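Local coordinates for protein DyP-type peroxidase (Pleurotus ostreatus PC15, PDB 6FSK) that is a fungal heme peroxidase of the dye-decolorizing family that probably uses hydrogen peroxide to oxidise dyes and manganese(II), at residues F24-T29 and A164-V169; S80-Q85 and L129-G134. The protein carries 1 engineered substitution. One frame throughout, in Å; residues are numbered along the deposited sequence.

Interaction 1 (F24-T29 and A164-V169)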
ATOM      1  N   PHE A  24      16.109  -0.591   4.996  1.00 10.06           N
ATOM      2  CA  PHE A  24      17.490  -0.286   4.692  1.00 10.74           C
ATOM      3  C   PHE A  24      17.737  -0.490   3.182  1.00 10.21           C
ATOM      4  O   PHE A  24      17.763  -1.629   2.644  1.00 11.49           O
ATOM      5  CB  PHE A  24      18.407  -1.169   5.532  1.00 11.03           C
ATOM      6  CG  PHE A  24      19.872  -0.992   5.299  1.00 12.21           C
ATOM      7  CD1 PHE A  24      20.512   0.053   5.996  1.00 13.45           C
ATOM      8  CD2 PHE A  24      20.594  -1.792   4.391  1.00 12.24           C
ATOM      9  CE1 PHE A  24      21.906   0.245   5.812  1.00 16.18           C
ATOM     10  CE2 PHE A  24      22.002  -1.584   4.197  1.00 15.07           C
ATOM     11  CZ  PHE A  24      22.603  -0.573   4.903  1.00 13.34           C
ATOM     12  N   PHE A  25      17.905   0.618   2.458  1.00 10.53           N
ATOM     13  CA  PHE A  25      18.060   0.605   1.007  1.00 10.50           C
ATOM     14  C   PHE A  25      19.551   0.618   0.630  1.00 11.68           C
ATOM     15  O   PHE A  25      20.309   1.416   1.163  1.00 12.91           O
ATOM     16  CB  PHE A  25      17.357   1.795   0.366  1.00 10.01           C
ATOM     17  CG  PHE A  25      15.886   1.850   0.667  1.00 10.31           C
ATOM     18  CD1 PHE A  25      15.030   1.112  -0.107  1.00 11.35           C
ATOM     19  CD2 PHE A  25      15.356   2.637   1.655  1.00 10.44           C
ATOM     20  CE1 PHE A  25      13.634   1.151   0.123  1.00 10.84           C
ATOM     21  CE2 PHE A  25      13.969   2.645   1.906  1.00 10.45           C
ATOM     22  CZ  PHE A  25      13.136   1.887   1.154  1.00 10.46           C
ATOM     23  N   PHE A  26      19.959  -0.322  -0.217  1.00 11.77           N
ATOM     24  CA  PHE A  26      21.372  -0.544  -0.466  1.00 11.99           C
ATOM     25  C   PHE A  26      21.677  -0.665  -1.924  1.00 11.36           C
ATOM     26  O   PHE A  26      20.803  -0.934  -2.821  1.00 11.46           O
ATOM     27  CB  PHE A  26      21.843  -1.774   0.308  1.00 12.87           C
ATOM     28  CG  PHE A  26      21.266  -3.079  -0.204  1.00 12.37           C
ATOM     29  CD1 PHE A  26      21.883  -3.806  -1.179  1.00 12.42           C
ATOM     30  CD2 PHE A  26      20.142  -3.608   0.367  1.00 12.68           C
ATOM     31  CE1 PHE A  26      21.353  -5.002  -1.599  1.00 14.02           C
ATOM     32  CE2 PHE A  26      19.595  -4.775  -0.048  1.00 13.13           C
ATOM     33  CZ  PHE A  26      20.200  -5.482  -1.035  1.00 13.18           C
ATOM     34  N   ASP A  27      22.979  -0.484  -2.225  1.00 12.53           N
ATOM     35  CA  ASP A  27      23.588  -0.821  -3.510  1.00 13.91           C
ATOM     36  C   ASP A  27      24.605  -1.937  -3.236  1.00 14.08           C
ATOM     37  O   ASP A  27      25.154  -2.063  -2.148  1.00 15.43           O
ATOM     38  CB  ASP A  27      24.322   0.293  -4.148  1.00 14.66           C
ATOM     39  CG  ASP A  27      23.467   1.364  -4.629  1.00 17.36           C
ATOM     40  OD1 ASP A  27      22.302   1.111  -5.100  1.00 16.95           O
ATOM     41  OD2 ASP A  27      23.939   2.560  -4.552  1.00 20.76           O
ATOM     42  N   VAL A  28      24.695  -2.850  -4.214  1.00 14.37           N
ATOM     43  CA  VAL A  28      25.691  -3.932  -4.242  1.00 16.08           C
ATOM     44  C   VAL A  28      26.954  -3.347  -4.799  1.00 15.98           C
ATOM     45  O   VAL A  28      26.947  -2.845  -5.915  1.00 15.91           O
ATOM     46  CB  VAL A  28      25.226  -5.110  -5.135  1.00 15.83           C
ATOM     47  CG1 VAL A  28      26.330  -6.198  -5.126  1.00 16.61           C
ATOM     48  CG2 VAL A  28      23.947  -5.725  -4.548  1.00 17.97           C
ATOM     49  N   THR A  29      28.052  -3.431  -4.027  1.00 15.74           N
ATOM     50  CA  THR A  29      29.346  -2.892  -4.471  1.00 18.86           C
ATOM     51  C   THR A  29      30.353  -3.975  -4.955  1.00 21.02           C
ATOM     52  O   THR A  29      31.255  -3.643  -5.731  1.00 22.78           O
ATOM     53  CB  THR A  29      29.998  -1.993  -3.395  1.00 21.12           C
ATOM     54  OG1 THR A  29      30.141  -2.710  -2.188  1.00 21.36           O
ATOM     55  CG2 THR A  29      29.133  -0.761  -3.104  1.00 23.98           C
ATOM     56  N   ALA A 164      33.159  -4.157   2.756  1.00 14.75           N
ATOM     57  CA  ALA A 164      31.702  -4.195   2.535  1.00 13.81           C
ATOM     58  C   ALA A 164      31.388  -4.794   1.185  1.00 14.25           C
ATOM     59  O   ALA A 164      31.996  -4.429   0.188  1.00 16.71           O
ATOM     60  CB  ALA A 164      31.171  -2.765   2.576  1.00 14.52           C
ATOM     61  N   SER A 165      30.245  -5.498   1.126  1.00 13.87           N
ATOM     62  CA  SER A 165      29.737  -5.844  -0.182  1.00 14.40           C
ATOM     63  C   SER A 165      28.494  -5.085  -0.616  1.00 16.26           C
ATOM     64  O   SER A 165      28.059  -5.213  -1.738  1.00 17.37           O
ATOM     65  CB  SER A 165      29.417  -7.342  -0.245  1.00 15.56           C
ATOM     66  OG  SER A 165      28.453  -7.674   0.703  1.00 16.61           O
ATOM     67  N   ILE A 166      27.955  -4.290   0.308  1.00 14.96           N
ATOM     68  CA  ILE A 166      26.887  -3.362  -0.074  1.00 14.44           C
ATOM     69  C   ILE A 166      27.188  -2.011   0.563  1.00 15.57           C
ATOM     70  O   ILE A 166      27.928  -1.936   1.569  1.00 15.77           O
ATOM     71  CB  ILE A 166      25.512  -3.863   0.417  1.00 15.16           C
ATOM     72  CG1 ILE A 166      25.329  -3.863   1.963  1.00 13.80           C
ATOM     73  CG2 ILE A 166      25.173  -5.240  -0.194  1.00 15.93           C
ATOM     74  CD1 ILE A 166      24.082  -4.458   2.546  1.00 15.76           C
ATOM     75  N   SER A 167      26.456  -0.997   0.110  1.00 14.50           N
ATOM     76  CA  SER A 167      26.509   0.284   0.791  1.00 15.24           C
ATOM     77  C   SER A 167      25.124   0.835   0.997  1.00 14.50           C
ATOM     78  O   SER A 167      24.220   0.528   0.193  1.00 14.80           O
ATOM     79  CB  SER A 167      27.318   1.130  -0.121  1.00 17.12           C
ATOM     80  OG  SER A 167      26.878   2.399  -0.357  0.50 20.17           O
ATOM     81  N   GLU A 168      24.960   1.565   2.082  1.00 13.11           N
ATOM     82  CA  GLU A 168      23.677   2.198   2.414  1.00 13.31           C
ATOM     83  C   GLU A 168      23.428   3.345   1.442  1.00 13.77           C
ATOM     84  O   GLU A 168      24.277   4.249   1.279  1.00 13.06           O
ATOM     85  CB  GLU A 168      23.658   2.703   3.863  1.00 14.03           C
ATOM     86  CG  GLU A 168      22.330   3.442   4.113  1.00 14.76           C
ATOM     87  CD  GLU A 168      22.170   3.935   5.581  1.00 18.65           C
ATOM     88  OE1 GLU A 168      23.018   3.705   6.477  1.00 23.23           O
ATOM     89  OE2 GLU A 168      21.127   4.555   5.833  1.00 18.62           O
ATOM     90  N   VAL A 169      22.243   3.347   0.799  1.00 11.76           N
ATOM     91  CA  VAL A 169      21.742   4.487   0.056  1.00 12.05           C
ATOM     92  C   VAL A 169      21.070   5.422   1.081  1.00 12.89           C
ATOM     93  O   VAL A 169      21.311   6.635   1.096  1.00 12.96           O
ATOM     94  CB  VAL A 169      20.810   4.084  -1.114  1.00 12.40           C
ATOM     95  CG1 VAL A 169      20.213   5.356  -1.717  1.00 13.03           C
ATOM     96  CG2 VAL A 169      21.630   3.291  -2.164  1.00 13.45           C
TER
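Phe-24 and Phe-26 of one strand close over Ile-166 of its antiparallel neighbour, and this is the tight part of the contact. CD1 of Ile-166 meets the edge of the Phe-24 ring near its plane, at CE2 (3.9 Å). Its other branch, CG2, lies obliquely against CD1 of Phe-26 at 3.7 Å. Phe-24 reaches across because its CG stands anti to the backbone N (chi1 178°), which also brings CE1 within 3.6 Å of CB of Glu-168. That glutamate suits a border position: its methylenes pack obliquely against the ring while OE2 is hydrogen-bonded to His-171. An alanine at Phe-24 would probably leave the Ile-166 methyl and the aliphatic part of Glu-168 without their aromatic cover.

The two strands, 20-28 and 166-175, are neighbours in the antiparallel sheet of the ferredoxin-like N-terminal domain of DyP peroxidases, with 166-175 outermost. Asp-27 and Ser-167 form the hydrogen-bonded pair: Asp-27 N gives to Ser-167 O (2.9 Å) and Ser-167 N to Asp-27 O (2.8 Å). Their face is more polar, and there a carboxylate oxygen, OD2 of Asp-27, touches the CG2 methyl of Val-169 at 3.4 Å. The packing loosens further along, where the exposed Thr-29 lays its CG2 methyl near CB of Ser-167 (4.0 Å), although its N still bonds to Ser-165 O.

Interaction 2 (S80-Q85 and L129-G134)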
ATOM      1  N   SER A  80      15.519  -4.685  -6.626  1.00  9.74           N
ATOM      2  CA  SER A  80      15.006  -3.966  -7.756  1.00 10.06           C
ATOM      3  C   SER A  80      15.515  -4.508  -9.077  1.00 10.12           C
ATOM      4  O   SER A  80      16.417  -5.315  -9.115  1.00 10.69           O
ATOM      5  CB  SER A  80      15.425  -2.481  -7.667  1.00 11.34           C
ATOM      6  OG  SER A  80      16.860  -2.395  -7.903  1.00 10.51           O
ATOM      7  N   HIS A  81      14.978  -3.985 -10.174  1.00 11.78           N
ATOM      8  CA  HIS A  81      15.450  -4.413 -11.484  1.00 11.46           C
ATOM      9  C   HIS A  81      16.885  -4.021 -11.673  1.00 12.19           C
ATOM     10  O   HIS A  81      17.681  -4.827 -12.124  1.00 13.60           O
ATOM     11  CB  HIS A  81      14.601  -3.835 -12.551  1.00 13.34           C
ATOM     12  CG  HIS A  81      15.145  -4.094 -13.934  1.00 16.71           C
ATOM     13  ND1 HIS A  81      15.053  -5.314 -14.560  1.00 22.46           N
ATOM     14  CD2 HIS A  81      15.823  -3.289 -14.762  1.00 17.63           C
ATOM     15  CE1 HIS A  81      15.615  -5.240 -15.760  1.00 20.33           C
ATOM     16  NE2 HIS A  81      16.069  -4.013 -15.918  1.00 19.93           N
ATOM     17  N   LEU A  82      17.224  -2.842 -11.191  1.00 13.00           N
ATOM     18  CA  LEU A  82      18.636  -2.443 -11.261  1.00 15.37           C
ATOM     19  C   LEU A  82      19.495  -3.397 -10.473  1.00 13.92           C
ATOM     20  O   LEU A  82      20.674  -3.685 -10.821  1.00 14.76           O
ATOM     21  CB  LEU A  82      18.798  -1.026 -10.732  1.00 18.40           C
ATOM     22  CG  LEU A  82      18.154   0.044 -11.611  1.00 24.41           C
ATOM     23  CD1 LEU A  82      17.906   1.310 -10.831  1.00 29.68           C
ATOM     24  CD2 LEU A  82      18.964   0.329 -12.865  1.00 29.92           C
ATOM     25  N   GLY A  83      19.054  -3.838  -9.334  1.00 12.49           N
ATOM     26  CA  GLY A  83      19.827  -4.760  -8.558  1.00 12.30           C
ATOM     27  C   GLY A  83      19.987  -6.141  -9.185  1.00 12.75           C
ATOM     28  O   GLY A  83      21.071  -6.755  -9.134  1.00 14.30           O
ATOM     29  N   LEU A  84      18.907  -6.634  -9.767  1.00 12.46           N
ATOM     30  CA  LEU A  84      18.984  -7.864 -10.557  1.00 13.49           C
ATOM     31  C   LEU A  84      20.010  -7.743 -11.646  1.00 16.05           C
ATOM     32  O   LEU A  84      20.865  -8.638 -11.777  1.00 16.66           O
ATOM     33  CB  LEU A  84      17.606  -8.293 -11.116  1.00 14.23           C
ATOM     34  CG  LEU A  84      16.568  -8.641  -9.992  1.00 14.08           C
ATOM     35  CD1 LEU A  84      15.300  -9.015 -10.779  1.00 15.82           C
ATOM     36  CD2 LEU A  84      16.991  -9.690  -9.043  1.00 15.62           C
ATOM     37  N   GLN A  85      19.940  -6.663 -12.401  1.00 16.34           N
ATOM     38  CA  GLN A  85      20.950  -6.421 -13.454  1.00 18.63           C
ATOM     39  C   GLN A  85      22.378  -6.406 -12.873  1.00 19.65           C
ATOM     40  O   GLN A  85      23.338  -7.033 -13.444  1.00 20.12           O
ATOM     41  CB  GLN A  85      20.675  -5.137 -14.146  1.00 21.19           C
ATOM     42  CG  GLN A  85      19.354  -5.082 -14.962  1.00 28.77           C
ATOM     43  CD  GLN A  85      19.445  -5.631 -16.387  1.00 38.82           C
ATOM     44  OE1 GLN A  85      19.057  -6.782 -16.682  1.00 44.83           O
ATOM     45  NE2 GLN A  85      19.945  -4.797 -17.285  1.00 35.73           N
ATOM     46  N   LEU A 129      16.668   9.373  -5.584  1.00 11.86           N
ATOM     47  CA  LEU A 129      17.033   9.661  -6.931  1.00 13.04           C
ATOM     48  C   LEU A 129      18.236   8.862  -7.324  1.00 13.21           C
ATOM     49  O   LEU A 129      18.553   8.801  -8.498  1.00 16.05           O
ATOM     50  CB  LEU A 129      17.191  11.179  -7.143  1.00 12.74           C
ATOM     51  CG  LEU A 129      15.949  11.993  -6.964  1.00 15.21           C
ATOM     52  CD1 LEU A 129      16.318  13.447  -7.234  1.00 17.87           C
ATOM     53  CD2 LEU A 129      14.887  11.523  -7.921  1.00 14.77           C
ATOM     54  N   LYS A 130      18.905   8.209  -6.403  1.00 13.12           N
ATOM     55  CA  LYS A 130      20.020   7.312  -6.736  1.00 15.36           C
ATOM     56  C   LYS A 130      19.547   5.965  -7.123  1.00 14.77           C
ATOM     57  O   LYS A 130      18.440   5.546  -6.757  1.00 15.21           O
ATOM     58  CB  LYS A 130      21.000   7.179  -5.591  1.00 16.55           C
ATOM     59  CG  LYS A 130      21.558   8.481  -5.109  1.00 22.61           C
ATOM     60  CD  LYS A 130      22.721   8.313  -4.130  1.00 29.83           C
ATOM     61  CE  LYS A 130      23.507   9.640  -3.986  1.00 38.56           C
ATOM     62  NZ  LYS A 130      22.600  10.864  -3.790  1.00 47.05           N
ATOM     63  N   ASP A 131      20.361   5.206  -7.839  1.00 15.21           N
ATOM     64  CA  ASP A 131      20.032   3.818  -8.118  1.00 15.66           C
ATOM     65  C   ASP A 131      20.084   3.045  -6.795  1.00 14.84           C
ATOM     66  O   ASP A 131      21.041   3.080  -6.002  1.00 16.85           O
ATOM     67  CB  ASP A 131      21.106   3.172  -9.033  1.00 17.56           C
ATOM     68  CG  ASP A 131      21.052   3.624 -10.509  1.00 21.44           C
ATOM     69  OD1 ASP A 131      20.302   4.480 -10.909  1.00 21.22           O
ATOM     70  OD2 ASP A 131      21.876   3.024 -11.277  1.00 25.78           O
ATOM     71  N   ILE A 132      18.991   2.333  -6.548  1.00 12.46           N
ATOM     72  CA  ILE A 132      18.856   1.456  -5.373  1.00 12.20           C
ATOM     73  C   ILE A 132      18.754   0.039  -5.912  1.00 11.46           C
ATOM     74  O   ILE A 132      17.925  -0.220  -6.797  1.00 13.28           O
ATOM     75  CB  ILE A 132      17.610   1.807  -4.534  1.00 11.79           C
ATOM     76  CG1 ILE A 132      17.842   3.198  -3.942  1.00 11.65           C
ATOM     77  CG2 ILE A 132      17.350   0.734  -3.506  1.00 12.51           C
ATOM     78  CD1 ILE A 132      16.618   3.801  -3.287  1.00 13.19           C
ATOM     79  N   HIS A 133      19.553  -0.881  -5.380  1.00 11.63           N
ATOM     80  CA  HIS A 133      19.582  -2.297  -5.847  1.00 12.14           C
ATOM     81  C   HIS A 133      18.691  -3.246  -5.029  1.00 12.86           C
ATOM     82  O   HIS A 133      18.257  -4.243  -5.571  1.00 12.79           O
ATOM     83  CB  HIS A 133      21.022  -2.794  -5.815  1.00 12.33           C
ATOM     84  CG  HIS A 133      21.884  -2.134  -6.819  1.00 13.48           C
ATOM     85  ND1 HIS A 133      23.266  -2.171  -6.733  1.00 13.95           N
ATOM     86  CD2 HIS A 133      21.598  -1.347  -7.871  1.00 13.61           C
ATOM     87  CE1 HIS A 133      23.768  -1.492  -7.744  1.00 15.90           C
ATOM     88  NE2 HIS A 133      22.789  -0.985  -8.456  1.00 16.05           N
ATOM     89  N   GLY A 134      18.421  -2.919  -3.771  1.00 10.96           N
ATOM     90  CA  GLY A 134      17.588  -3.713  -2.920  1.00 10.27           C
ATOM     91  C   GLY A 134      17.241  -3.031  -1.647  1.00 11.45           C
ATOM     92  O   GLY A 134      17.735  -1.924  -1.364  1.00 11.07           O
TER
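Gly-83 and His-133 bring their backbones within 3.7 Å, CA to CA, where the start of helix 81-86 meets the loop that leads into strand 134-140. Ser-80 holds this junction. Its N gives to His-133 O (3.0 Å), while its OG gives to Ile-132 O at 2.7 Å, in the carbonyl plane and on a lone pair. The same OG accepts from Gly-83 N at 3.0 Å, making Ser-80 the N-cap of the helix; with OG between the backbone N and the carbonyl carbon (chi1 70°), one small hydroxyl serves both as donor to the loop and as cap.

His-133 and Gly-134 both face Phe-26 in a classic beta bulge, where strand 134-140 begins. Gly-83 suits the close approach, since a CB there would clash with His-133 O; instead its CA makes a CH···O contact to that oxygen at 3.4 Å. The imidazole lies obliquely beside the glycine, CG of His-133 standing 3.8 Å from Gly-83 CA, and its ND1 is hydrogen-bonded to Val-28 N. Leu-82 adds apolar bulk nearer the surface: CD1 rests on CG of Asp-131 (3.9 Å), the two side chains crossing at about a right angle, while Asp-131 OD1 turns to a salt bridge with Arg-103.

In the fold
The centres of the two interactions lie about 10 Å apart, both within the N-terminal alpha+beta domain. Residues 80-85 and 129-134 both fall in the chain between 24-29 and 164-169. Interaction 1 joins the first and last strands of this part of the sheet; interaction 2 joins the end of strand 74-80 and the start of helix 81-86 to the loop running into strand 134-140. Strand 20-28 of interaction 1 lies beside 134-140, and there the contacts touch: Phe-26 O probably accepts from His-133 N at 2.8 Å. Ile-132 also packs against Phe-25, whose side chain is about 11 Å from that of heme-binding Phe-382.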